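PDB 4GE1: biogenic amine-binding protein from Rhodnius prolixus, which binds biogenic amines such as serotonin and norepinephrine in the saliva of a blood-feeding insect, and is seen here holding tryptamine in its lipocalin barrel. Local coordinates for residues 9-14 against 113-118. Residues are numbered along the deposited sequence; the frame is centred on the assembly and turned at random.
Sequences DTVKDF and IDTDYS
Thr115 OG1 is gripped twice, accepting from Tyr117 N at 3.0 Å (158° at the hydrogen) and bonding with Tyr120 O, while CG2 of the same side chain meets Phe14 across the contact. The bond to Tyr117 N closes an ST turn that folds the chain as it leaves the strand. Phe14 CG stands anti to the backbone N (chi1 -160°), and the ring meets Thr115 at its edge, CE1 4.1 Å from CG2, the two side chains crossing at about a right angle. The same methyl covers one face of Tyr117, 4.1 Å above the centre of that ring, and is thus packed between the edge of Phe14 and a face of Tyr117. Tyr117 OH, which is hydrogen-bonded with the backbone N of Asn15, comes up against the end of the 9-14 loop, 3.6 Å from Phe14 CA and 3.4 Å from Asp13 O. Farther back along the loop, Val11 presses CG2 onto the strand backbone, 3.4 Å from Asp114 CA. Asp114 CB points away from the loop, and OD2 bonds with Tyr120 OH. At this level Ile113 and Asp114 both face Val122 in a classic beta bulge. The N-terminal loop, just before helix 16-19, runs beside the end of strand 102-115 in the lipocalin barrel, tied to it by the backbone bond between Val11 and Tyr112, with Phe19 of that helix against Phe14, Thr115 and Tyr117, and strand 120-127 alongside.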
loop_
_atom_site.group_PDB
_atom_site.type_symbol
_atom_site.label_atom_id
_atom_site.label_comp_id
_atom_site.label_asym_id
_atom_site.label_seq_id
_atom_site.Cartn_x
_atom_site.Cartn_y
_atom_site.Cartn_z
ATOM N N ASP A 9 9.477 12.998 -4.811
ATOM C CA ASP A 9 9.253 13.920 -3.704
ATOM C C ASP A 9 8.064 13.434 -2.884
ATOM O O ASP A 9 7.113 12.884 -3.439
ATOM C CB ASP A 9 8.996 15.337 -4.213
ATOM C CG ASP A 9 10.150 15.880 -5.043
ATOM O OD1 ASP A 9 11.251 15.288 -5.001
ATOM O OD2 ASP A 9 9.955 16.903 -5.732
ATOM N N THR A 10 8.125 13.653 -1.571
ATOM C CA THR A 10 7.171 13.084 -0.621
ATOM C C THR A 10 6.589 14.152 0.303
ATOM O O THR A 10 7.075 15.281 0.339
ATOM C CB THR A 10 7.854 12.037 0.271
ATOM O OG1 THR A 10 8.979 12.642 0.923
ATOM C CG2 THR A 10 8.345 10.867 -0.551
ATOM N N VAL A 11 5.562 13.772 1.061
ATOM C CA VAL A 11 4.869 14.685 1.967
ATOM C C VAL A 11 5.792 15.194 3.064
ATOM O O VAL A 11 6.475 14.410 3.722
ATOM C CB VAL A 11 3.672 13.995 2.664
ATOM C CG1 VAL A 11 2.825 15.020 3.390
ATOM C CG2 VAL A 11 2.835 13.225 1.666
ATOM N N LYS A 12 5.802 16.508 3.263
ATOM C CA LYS A 12 6.570 17.110 4.347
ATOM C C LYS A 12 5.768 17.080 5.639
ATOM O O LYS A 12 4.543 17.178 5.621
ATOM C CB LYS A 12 6.939 18.554 4.010
ATOM C CG LYS A 12 8.431 18.798 3.882
ATOM C CD LYS A 12 8.780 20.251 4.168
ATOM C CE LYS A 12 8.063 21.203 3.221
ATOM N NZ LYS A 12 8.479 22.617 3.446
ATOM N N ASP A 13 6.464 16.947 6.764
ATOM C CA ASP A 13 5.806 16.895 8.069
ATOM C C ASP A 13 4.750 15.784 8.119
ATOM O O ASP A 13 3.558 16.039 8.293
ATOM C CB ASP A 13 5.193 18.254 8.413
ATOM C CG ASP A 13 6.168 19.405 8.194
ATOM O OD1 ASP A 13 6.974 19.696 9.107
ATOM O OD2 ASP A 13 6.126 20.014 7.104
ATOM N N PHE A 14 5.213 14.548 7.965
ATOM C CA PHE A 14 4.345 13.376 7.956
ATOM C C PHE A 14 3.871 13.053 9.371
ATOM O O PHE A 14 4.681 12.774 10.259
ATOM C CB PHE A 14 5.114 12.190 7.368
ATOM C CG PHE A 14 4.242 11.066 6.869
ATOM C CD1 PHE A 14 3.287 11.286 5.887
ATOM C CD2 PHE A 14 4.410 9.782 7.350
ATOM C CE1 PHE A 14 2.497 10.244 5.409
ATOM C CE2 PHE A 14 3.625 8.729 6.874
ATOM C CZ PHE A 14 2.668 8.964 5.903
ATOM N N ILE A 113 3.535 10.497 -1.786
ATOM C CA ILE A 113 3.502 11.695 -2.600
ATOM C C ILE A 113 2.578 12.751 -1.999
ATOM O O ILE A 113 2.885 13.949 -2.036
ATOM C CB ILE A 113 3.037 11.335 -4.019
ATOM C CG1 ILE A 113 4.057 10.408 -4.677
ATOM C CG2 ILE A 113 2.807 12.582 -4.847
ATOM C CD1 ILE A 113 3.595 9.826 -5.994
ATOM N N ASP A 114 1.456 12.296 -1.439
ATOM C CA ASP A 114 0.467 13.182 -0.826
ATOM C C ASP A 114 -0.575 12.396 -0.016
ATOM O O ASP A 114 -0.798 11.207 -0.259
ATOM C CB ASP A 114 -0.234 14.022 -1.896
ATOM C CG ASP A 114 -1.076 15.143 -1.308
ATOM O OD1 ASP A 114 -0.745 15.631 -0.205
ATOM O OD2 ASP A 114 -2.066 15.547 -1.954
ATOM N N THR A 115 -1.209 13.072 0.941
ATOM C CA THR A 115 -2.296 12.482 1.722
ATOM C C THR A 115 -2.969 13.534 2.592
ATOM O O THR A 115 -2.327 14.485 3.040
ATOM C CB THR A 115 -1.798 11.359 2.642
ATOM O OG1 THR A 115 -2.914 10.762 3.316
ATOM C CG2 THR A 115 -0.824 11.913 3.677
ATOM N N ASP A 116 -4.266 13.369 2.830
ATOM C CA ASP A 116 -4.972 14.239 3.761
ATOM C C ASP A 116 -5.322 13.449 5.018
ATOM O O ASP A 116 -6.081 13.916 5.871
ATOM C CB ASP A 116 -6.225 14.838 3.117
ATOM C CG ASP A 116 -7.311 13.807 2.874
ATOM O OD1 ASP A 116 -7.033 12.593 3.008
ATOM O OD2 ASP A 116 -8.444 14.214 2.537
ATOM N N TYR A 117 -4.763 12.245 5.112
ATOM C CA TYR A 117 -4.879 11.402 6.306
ATOM C C TYR A 117 -6.240 10.712 6.483
ATOM O O TYR A 117 -6.299 9.513 6.784
ATOM C CB TYR A 117 -4.491 12.189 7.568
ATOM C CG TYR A 117 -3.072 12.717 7.522
ATOM C CD1 TYR A 117 -2.004 11.926 7.928
ATOM C CD2 TYR A 117 -2.798 14.002 7.053
ATOM C CE1 TYR A 117 -0.704 12.399 7.878
ATOM C CE2 TYR A 117 -1.498 14.483 6.994
ATOM C CZ TYR A 117 -0.456 13.675 7.409
ATOM O OH TYR A 117 0.837 14.136 7.357
ATOM N N SER A 118 -7.327 11.456 6.297
ATOM C CA SER A 118 -8.660 10.929 6.597
ATOM C C SER A 118 -9.491 10.573 5.360
ATOM O O SER A 118 -10.649 10.177 5.482
ATOM C CB SER A 118 -9.436 11.876 7.533
ATOM O OG SER A 118 -9.697 13.138 6.937
#